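Local coordinates for glycosylation Associate Protein 1 (Streptococcus agalactiae serotype V, PDB 6OYC) that probably acts in the accessory Sec system, in complex with its partners Gap2 and Gap3, in the glycosylation and secretion of a streptococcal surface protein, at residues N12-Y16 / Y167-L171; L339-L344 / F377-F382. All blocks are in the same frame, centred on the assembly; numbering follows the deposited sequence.

Contact 1: residues N12-Y16 / Y167-L171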
ATOM      1  N   ASN A  12      -7.707   4.431 -11.658  1.00 40.75           N
ATOM      2  CA  ASN A  12      -8.271   5.133 -12.800  1.00 45.29           C
ATOM      3  C   ASN A  12      -7.939   4.481 -14.129  1.00 42.88           C
ATOM      4  O   ASN A  12      -8.419   4.944 -15.165  1.00 49.71           O
ATOM      5  CB  ASN A  12      -7.806   6.585 -12.770  1.00 46.89           C
ATOM      6  CG  ASN A  12      -8.213   7.264 -11.483  1.00 55.51           C
ATOM      7  OD1 ASN A  12      -9.390   7.220 -11.111  1.00 54.23           O
ATOM      8  ND2 ASN A  12      -7.250   7.841 -10.766  1.00 54.02           N
ATOM      9  N   ARG A  13      -7.170   3.400 -14.115  1.00 38.35           N
ATOM     10  CA  ARG A  13      -6.754   2.713 -15.330  1.00 33.53           C
ATOM     11  C   ARG A  13      -6.261   1.336 -14.882  1.00 35.77           C
ATOM     12  O   ARG A  13      -5.071   1.156 -14.596  1.00 33.57           O
ATOM     13  CB  ARG A  13      -5.674   3.537 -16.054  1.00 31.65           C
ATOM     14  CG  ARG A  13      -5.327   3.095 -17.470  1.00 33.19           C
ATOM     15  CD  ARG A  13      -4.137   3.909 -18.016  1.00 24.83           C
ATOM     16  NE  ARG A  13      -3.421   3.195 -19.073  1.00 28.34           N
ATOM     17  CZ  ARG A  13      -2.312   3.638 -19.669  1.00 30.17           C
ATOM     18  NH1 ARG A  13      -1.790   4.803 -19.304  1.00 27.74           N
ATOM     19  NH2 ARG A  13      -1.703   2.896 -20.609  1.00 25.10           N
ATOM     20  N   THR A  14      -7.191   0.379 -14.809  1.00 34.22           N
ATOM     21  CA  THR A  14      -7.010  -0.836 -14.020  1.00 34.04           C
ATOM     22  C   THR A  14      -5.659  -1.494 -14.259  1.00 32.35           C
ATOM     23  O   THR A  14      -4.945  -1.830 -13.307  1.00 32.50           O
ATOM     24  CB  THR A  14      -8.126  -1.843 -14.333  1.00 34.20           C
ATOM     25  OG1 THR A  14      -9.379  -1.278 -13.969  1.00 37.97           O
ATOM     26  CG2 THR A  14      -7.939  -3.162 -13.556  1.00 29.70           C
ATOM     27  N   TRP A  15      -5.304  -1.716 -15.520  1.00 31.02           N
ATOM     28  CA  TRP A  15      -4.181  -2.586 -15.846  1.00 28.99           C
ATOM     29  C   TRP A  15      -2.861  -1.842 -15.900  1.00 29.23           C
ATOM     30  O   TRP A  15      -1.857  -2.417 -16.333  1.00 30.30           O
ATOM     31  CB  TRP A  15      -4.470  -3.322 -17.166  1.00 27.57           C
ATOM     32  CG  TRP A  15      -5.865  -3.925 -17.139  1.00 28.31           C
ATOM     33  CD1 TRP A  15      -6.982  -3.460 -17.787  1.00 29.67           C
ATOM     34  CD2 TRP A  15      -6.297  -5.071 -16.383  1.00 29.22           C
ATOM     35  NE1 TRP A  15      -8.071  -4.244 -17.489  1.00 31.24           N
ATOM     36  CE2 TRP A  15      -7.681  -5.237 -16.629  1.00 32.12           C
ATOM     37  CE3 TRP A  15      -5.648  -5.974 -15.532  1.00 28.31           C
ATOM     38  CZ2 TRP A  15      -8.427  -6.262 -16.042  1.00 29.98           C
ATOM     39  CZ3 TRP A  15      -6.391  -6.998 -14.951  1.00 26.57           C
ATOM     40  CH2 TRP A  15      -7.766  -7.130 -15.209  1.00 29.68           C
ATOM     41  N   TYR A  16      -2.834  -0.588 -15.449  1.00 28.23           N
ATOM     42  CA  TYR A  16      -1.677   0.285 -15.554  1.00 28.50           C
ATOM     43  C   TYR A  16      -0.853   0.261 -14.255  1.00 30.58           C
ATOM     44  O   TYR A  16      -1.155  -0.464 -13.306  1.00 28.31           O
ATOM     45  CB  TYR A  16      -2.134   1.712 -15.909  1.00 30.85           C
ATOM     46  CG  TYR A  16      -1.028   2.639 -16.391  1.00 28.89           C
ATOM     47  CD1 TYR A  16      -0.260   2.313 -17.506  1.00 28.38           C
ATOM     48  CD2 TYR A  16      -0.739   3.823 -15.718  1.00 30.58           C
ATOM     49  CE1 TYR A  16       0.760   3.141 -17.950  1.00 25.90           C
ATOM     50  CE2 TYR A  16       0.273   4.664 -16.162  1.00 30.60           C
ATOM     51  CZ  TYR A  16       1.012   4.308 -17.285  1.00 26.72           C
ATOM     52  OH  TYR A  16       2.015   5.106 -17.732  1.00 25.87           O
ATOM     53  N   TYR A 167      -1.867   7.736 -26.830  1.00 32.19           N
ATOM     54  CA  TYR A 167      -1.555   6.307 -26.819  1.00 34.09           C
ATOM     55  C   TYR A 167      -0.227   6.074 -26.100  1.00 32.34           C
ATOM     56  O   TYR A 167       0.570   6.994 -25.892  1.00 29.72           O
ATOM     57  CB  TYR A 167      -1.488   5.733 -28.241  1.00 33.43           C
ATOM     58  CG  TYR A 167      -0.524   6.494 -29.138  1.00 33.06           C
ATOM     59  CD1 TYR A 167       0.838   6.215 -29.136  1.00 34.08           C
ATOM     60  CD2 TYR A 167      -0.974   7.501 -29.968  1.00 37.59           C
ATOM     61  CE1 TYR A 167       1.709   6.910 -29.936  1.00 34.01           C
ATOM     62  CE2 TYR A 167      -0.098   8.209 -30.774  1.00 39.58           C
ATOM     63  CZ  TYR A 167       1.230   7.910 -30.754  1.00 37.10           C
ATOM     64  OH  TYR A 167       2.087   8.617 -31.560  1.00 50.52           O
ATOM     65  N   GLN A 168       0.024   4.807 -25.782  1.00 29.56           N
ATOM     66  CA  GLN A 168       1.201   4.392 -25.034  1.00 31.17           C
ATOM     67  C   GLN A 168       1.933   3.300 -25.805  1.00 31.63           C
ATOM     68  O   GLN A 168       1.339   2.265 -26.137  1.00 30.63           O
ATOM     69  CB  GLN A 168       0.813   3.880 -23.638  1.00 27.49           C
ATOM     70  CG  GLN A 168       2.001   3.758 -22.701  1.00 30.28           C
ATOM     71  CD  GLN A 168       1.681   4.249 -21.285  1.00 31.33           C
ATOM     72  OE1 GLN A 168       0.512   4.396 -20.913  1.00 30.03           O
ATOM     73  NE2 GLN A 168       2.726   4.494 -20.497  1.00 27.94           N
ATOM     74  N   ASP A 169       3.216   3.527 -26.081  1.00 27.02           N
ATOM     75  CA  ASP A 169       4.063   2.531 -26.731  1.00 33.20           C
ATOM     76  C   ASP A 169       4.854   1.768 -25.673  1.00 31.37           C
ATOM     77  O   ASP A 169       5.616   2.375 -24.915  1.00 29.98           O
ATOM     78  CB  ASP A 169       5.003   3.199 -27.733  1.00 30.44           C
ATOM     79  CG  ASP A 169       4.267   3.706 -28.951  1.00 34.03           C
ATOM     80  OD1 ASP A 169       3.036   3.470 -29.011  1.00 34.50           O
ATOM     81  OD2 ASP A 169       4.899   4.326 -29.843  1.00 30.82           O
ATOM     82  N   TYR A 170       4.678   0.446 -25.619  1.00 29.82           N
ATOM     83  CA  TYR A 170       5.413  -0.382 -24.675  1.00 28.96           C
ATOM     84  C   TYR A 170       6.601  -0.999 -25.386  1.00 30.77           C
ATOM     85  O   TYR A 170       6.453  -1.560 -26.476  1.00 28.50           O
ATOM     86  CB  TYR A 170       4.548  -1.490 -24.084  1.00 26.41           C
ATOM     87  CG  TYR A 170       3.346  -1.062 -23.273  1.00 29.54           C
ATOM     88  CD1 TYR A 170       2.201  -0.561 -23.900  1.00 30.66           C
ATOM     89  CD2 TYR A 170       3.326  -1.221 -21.882  1.00 29.90           C
ATOM     90  CE1 TYR A 170       1.074  -0.202 -23.158  1.00 32.63           C
ATOM     91  CE2 TYR A 170       2.204  -0.857 -21.121  1.00 28.73           C
ATOM     92  CZ  TYR A 170       1.082  -0.352 -21.771  1.00 30.49           C
ATOM     93  OH  TYR A 170      -0.038  -0.013 -21.050  1.00 30.88           O
ATOM     94  N   LEU A 171       7.767  -0.924 -24.755  1.00 32.68           N
ATOM     95  CA  LEU A 171       9.032  -1.220 -25.406  1.00 30.51           C
ATOM     96  C   LEU A 171       9.693  -2.434 -24.772  1.00 30.16           C
ATOM     97  O   LEU A 171       9.440  -2.771 -23.612  1.00 28.71           O
ATOM     98  CB  LEU A 171       9.985  -0.014 -25.334  1.00 27.03           C
ATOM     99  CG  LEU A 171       9.451   1.355 -25.810  1.00 30.12           C
ATOM    100  CD1 LEU A 171      10.509   2.457 -25.779  1.00 23.64           C
ATOM    101  CD2 LEU A 171       8.866   1.257 -27.209  1.00 31.76           C
TER
HETATM  102  O   HOH W   1      -1.653  -0.875 -18.932  1.00 28.10           O
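A type I beta turn from R13 to Y16 meets strand 164-171 of the large antiparallel sheet through the side chains of R13, Y16 and Q168. The turn follows strand 2-5 of a parallel sheet consistent with the first Rossmann-like domain of a GT-B-like fold. R13 grips Q168 end-on, with two hydrogen bonds to one oxygen. NH1 of R13 lies 2.8 Å from OE1 of Q168, nearly in line with the C=O bond. NH2 of R13 is 2.7 Å from the same OE1 but stands above the carbonyl plane. Neither bond is straight, though OE1 lies in the guanidinium plane. CG of R13 is anti to the backbone N (chi1 -169°) and the chain is extended from CG to NE, which carries the guanidinium to the strand. CD1 of Y16 lies over the centre of one guanidinium face. NH2 of R13 forms a salt bridge with E181 on strand 177-182, and Y170 OH bonds to the same carboxylate. A water adds a further link: it donates to Y170 OH at 2.8 Å and, weakly, to W15 O. NE2 of Q168 bonds S156 OG on strand 154-161 and donates to Y16 OH at 2.9 Å, nearly straight at 167°.

Contact 2: residues L339-L344 / F377-F382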
ATOM      1  N   LEU A 339      -4.171  16.435  27.088  1.00 45.06           N
ATOM      2  CA  LEU A 339      -2.756  16.117  26.916  1.00 47.19           C
ATOM      3  C   LEU A 339      -1.892  16.996  27.808  1.00 49.55           C
ATOM      4  O   LEU A 339      -0.933  16.512  28.421  1.00 48.60           O
ATOM      5  CB  LEU A 339      -2.340  16.269  25.448  1.00 44.62           C
ATOM      6  CG  LEU A 339      -2.884  15.245  24.431  1.00 41.93           C
ATOM      7  CD1 LEU A 339      -2.598  15.696  22.991  1.00 36.55           C
ATOM      8  CD2 LEU A 339      -2.348  13.848  24.690  1.00 37.94           C
ATOM      9  N   TYR A 340      -2.225  18.289  27.885  1.00 50.64           N
ATOM     10  CA  TYR A 340      -1.579  19.194  28.831  1.00 53.85           C
ATOM     11  C   TYR A 340      -1.627  18.642  30.255  1.00 52.26           C
ATOM     12  O   TYR A 340      -0.599  18.572  30.939  1.00 53.72           O
ATOM     13  CB  TYR A 340      -2.246  20.569  28.749  1.00 56.81           C
ATOM     14  CG  TYR A 340      -1.527  21.659  29.516  1.00 61.89           C
ATOM     15  CD1 TYR A 340      -0.303  22.145  29.081  1.00 62.57           C
ATOM     16  CD2 TYR A 340      -2.081  22.212  30.667  1.00 60.67           C
ATOM     17  CE1 TYR A 340       0.361  23.144  29.778  1.00 64.79           C
ATOM     18  CE2 TYR A 340      -1.430  23.217  31.363  1.00 64.75           C
ATOM     19  CZ  TYR A 340      -0.206  23.671  30.920  1.00 67.66           C
ATOM     20  OH  TYR A 340       0.451  24.662  31.605  1.00 74.25           O
ATOM     21  N   LYS A 341      -2.805  18.197  30.700  1.00 49.06           N
ATOM     22  CA  LYS A 341      -2.955  17.740  32.080  1.00 50.16           C
ATOM     23  C   LYS A 341      -2.065  16.537  32.382  1.00 55.16           C
ATOM     24  O   LYS A 341      -1.361  16.518  33.401  1.00 57.69           O
ATOM     25  CB  LYS A 341      -4.419  17.408  32.369  1.00 51.54           C
ATOM     26  CG  LYS A 341      -5.279  18.618  32.739  1.00 52.45           C
ATOM     27  CD  LYS A 341      -6.525  18.183  33.493  1.00 56.40           C
ATOM     28  CE  LYS A 341      -7.798  18.728  32.838  1.00 65.49           C
ATOM     29  NZ  LYS A 341      -7.936  20.214  32.923  1.00 66.75           N
ATOM     30  N   VAL A 342      -2.083  15.515  31.514  1.00 51.66           N
ATOM     31  CA  VAL A 342      -1.271  14.332  31.801  1.00 51.88           C
ATOM     32  C   VAL A 342       0.214  14.644  31.661  1.00 52.76           C
ATOM     33  O   VAL A 342       1.054  13.994  32.295  1.00 53.89           O
ATOM     34  CB  VAL A 342      -1.673  13.138  30.911  1.00 54.61           C
ATOM     35  CG1 VAL A 342      -3.191  13.011  30.812  1.00 53.57           C
ATOM     36  CG2 VAL A 342      -1.026  13.239  29.535  1.00 50.10           C
ATOM     37  N   MET A 343       0.562  15.649  30.856  1.00 51.41           N
ATOM     38  CA  MET A 343       1.965  15.936  30.585  1.00 53.08           C
ATOM     39  C   MET A 343       2.605  16.727  31.715  1.00 59.00           C
ATOM     40  O   MET A 343       3.784  16.514  32.024  1.00 59.29           O
ATOM     41  CB  MET A 343       2.102  16.684  29.260  1.00 48.86           C
ATOM     42  CG  MET A 343       2.219  15.742  28.064  1.00 49.48           C
ATOM     43  SD  MET A 343       2.059  16.581  26.489  1.00 48.82           S
ATOM     44  CE  MET A 343       3.692  17.319  26.316  1.00 45.99           C
ATOM     45  N   LEU A 344       1.854  17.644  32.342  1.00 58.24           N
ATOM     46  CA  LEU A 344       2.369  18.297  33.540  1.00 58.20           C
ATOM     47  C   LEU A 344       2.597  17.287  34.649  1.00 53.50           C
ATOM     48  O   LEU A 344       3.550  17.407  35.422  1.00 58.10           O
ATOM     49  CB  LEU A 344       1.422  19.390  34.018  1.00 58.83           C
ATOM     50  CG  LEU A 344       1.146  20.590  33.124  1.00 62.18           C
ATOM     51  CD1 LEU A 344      -0.135  21.200  33.605  1.00 62.76           C
ATOM     52  CD2 LEU A 344       2.276  21.606  33.185  1.00 65.22           C
ATOM     53  N   PHE A 377      -1.579  27.817  25.704  1.00 58.30           N
ATOM     54  CA  PHE A 377      -1.210  27.271  27.001  1.00 61.65           C
ATOM     55  C   PHE A 377      -0.007  27.971  27.610  1.00 62.25           C
ATOM     56  O   PHE A 377       0.304  27.717  28.781  1.00 66.19           O
ATOM     57  CB  PHE A 377      -0.957  25.771  26.899  1.00 56.53           C
ATOM     58  CG  PHE A 377      -2.201  24.980  26.654  1.00 54.82           C
ATOM     59  CD1 PHE A 377      -2.804  24.987  25.405  1.00 51.53           C
ATOM     60  CD2 PHE A 377      -2.781  24.243  27.671  1.00 54.56           C
ATOM     61  CE1 PHE A 377      -3.953  24.261  25.168  1.00 47.66           C
ATOM     62  CE2 PHE A 377      -3.934  23.511  27.441  1.00 52.86           C
ATOM     63  CZ  PHE A 377      -4.522  23.519  26.191  1.00 49.35           C
ATOM     64  N   ASP A 378       0.677  28.830  26.847  1.00 62.34           N
ATOM     65  CA  ASP A 378       1.672  29.746  27.398  1.00 71.97           C
ATOM     66  C   ASP A 378       2.890  29.006  27.973  1.00 69.98           C
ATOM     67  O   ASP A 378       3.576  29.515  28.866  1.00 72.54           O
ATOM     68  CB  ASP A 378       0.999  30.646  28.451  1.00 70.55           C
ATOM     69  CG  ASP A 378       1.922  31.677  29.030  1.00 75.82           C
ATOM     70  OD1 ASP A 378       2.565  32.395  28.235  1.00 72.51           O
ATOM     71  OD2 ASP A 378       1.998  31.753  30.280  1.00 76.62           O
ATOM     72  N   GLN A 379       3.192  27.808  27.467  1.00 61.41           N
ATOM     73  CA  GLN A 379       4.210  26.953  28.069  1.00 60.66           C
ATOM     74  C   GLN A 379       5.085  26.313  26.999  1.00 64.82           C
ATOM     75  O   GLN A 379       4.574  25.678  26.068  1.00 57.69           O
ATOM     76  CB  GLN A 379       3.554  25.871  28.927  1.00 63.83           C
ATOM     77  CG  GLN A 379       3.031  26.386  30.248  1.00 71.13           C
ATOM     78  CD  GLN A 379       3.794  25.811  31.416  1.00 71.47           C
ATOM     79  OE1 GLN A 379       4.973  26.109  31.600  1.00 67.49           O
ATOM     80  NE2 GLN A 379       3.130  24.972  32.205  1.00 74.54           N
ATOM     81  N   LYS A 380       6.409  26.442  27.167  1.00 63.76           N
ATOM     82  CA  LYS A 380       7.339  26.093  26.099  1.00 61.38           C
ATOM     83  C   LYS A 380       7.418  24.583  25.875  1.00 59.85           C
ATOM     84  O   LYS A 380       7.637  24.136  24.737  1.00 55.24           O
ATOM     85  CB  LYS A 380       8.723  26.677  26.388  1.00 65.16           C
ATOM     86  CG  LYS A 380       9.710  26.489  25.231  1.00 72.46           C
ATOM     87  CD  LYS A 380      10.180  27.822  24.643  1.00 82.05           C
ATOM     88  CE  LYS A 380      11.273  27.607  23.586  1.00 82.22           C
ATOM     89  NZ  LYS A 380      10.797  27.732  22.168  1.00 74.89           N
ATOM     90  N   PHE A 381       7.242  23.776  26.927  1.00 55.50           N
ATOM     91  CA  PHE A 381       7.232  22.331  26.728  1.00 57.19           C
ATOM     92  C   PHE A 381       6.023  21.878  25.911  1.00 58.99           C
ATOM     93  O   PHE A 381       6.034  20.766  25.368  1.00 50.59           O
ATOM     94  CB  PHE A 381       7.277  21.604  28.076  1.00 53.68           C
ATOM     95  CG  PHE A 381       5.931  21.436  28.728  1.00 59.93           C
ATOM     96  CD1 PHE A 381       5.402  22.438  29.534  1.00 59.64           C
ATOM     97  CD2 PHE A 381       5.195  20.265  28.547  1.00 58.80           C
ATOM     98  CE1 PHE A 381       4.161  22.282  30.141  1.00 63.24           C
ATOM     99  CE2 PHE A 381       3.946  20.103  29.146  1.00 58.84           C
ATOM    100  CZ  PHE A 381       3.432  21.107  29.948  1.00 60.94           C
ATOM    101  N   PHE A 382       4.998  22.726  25.800  1.00 55.77           N
ATOM    102  CA  PHE A 382       3.755  22.425  25.105  1.00 50.85           C
ATOM    103  C   PHE A 382       3.586  23.353  23.909  1.00 49.25           C
ATOM    104  O   PHE A 382       2.586  24.071  23.813  1.00 47.22           O
ATOM    105  CB  PHE A 382       2.573  22.570  26.075  1.00 54.76           C
ATOM    106  CG  PHE A 382       1.343  21.773  25.692  1.00 50.94           C
ATOM    107  CD1 PHE A 382       1.276  20.407  25.939  1.00 47.84           C
ATOM    108  CD2 PHE A 382       0.245  22.399  25.114  1.00 47.98           C
ATOM    109  CE1 PHE A 382       0.141  19.668  25.598  1.00 47.86           C
ATOM    110  CE2 PHE A 382      -0.894  21.667  24.765  1.00 49.36           C
ATOM    111  CZ  PHE A 382      -0.945  20.299  25.008  1.00 43.21           C
TER
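F377, which follows helix 360-375, packs on Y340, near the end of helix 329-344. Y340 is the centre of an aromatic cluster with F377, F381 and F382. CD2 of F377 lies over one face of the Y340 ring, 3.4 Å from CG of Y340, with the ring planes 49° apart. CG of L344 lies over the opposite face, toward the rim, so the ring is clasped between the two. The chain then turns at D378, which has positive phi and leaves the helical conformation. Q379 reaches back to the far end of the tyrosine. NE2 of Q379 donates to Y340 OH at 2.8 Å, almost straight at 171°, with the hydroxyl in the amide plane. F381 comes next, and its CZ lies 3.7 Å from CE1 of Y340. These two rings are nearly parallel but slid apart, so they barely overlap. With CG of F381 between the backbone N and the carbonyl carbon (chi1 84°), its CZ meets CD2 of L344 at 3.5 Å, while CB of M343 touches the ring edge. F382 receives the edge of Y340 on its face, a T-shaped pair with centroids 5.2 Å apart, and CB of Y340 adds a CH-pi contact. SD of M343 lies at the rim of this ring, 3.7 Å from CE1 of F382, a Met-aromatic contact. M343 also packs on strand 349-354, and L339 on helix 473-481. M343 and F382 both reach L406 of strand 406-409, at the edge of a six-stranded parallel sheet consistent with the second Rossmann-like domain.

Contact 1 and contact 2 lie on opposite sides of the chain's centre, about 53 Å apart between their centres, and share no secondary-structure element. Both are partly buried. Contact 1 is nearer the centre of the chain, about 20 Å against 36 Å, and ties a loop of the seven-stranded parallel-sheet region to the ten-stranded antiparallel sheet. Contact 2 joins the end of one helix to the loop after another, beside the six-stranded parallel sheet. Each has a glutamine NE2 bonded to a tyrosine hydroxyl. The rest differs. Contact 1 is small and polar, with an arginine, a nearby salt bridge and a water. Contact 2 buries more surface, mainly through aromatic rings and a methionine.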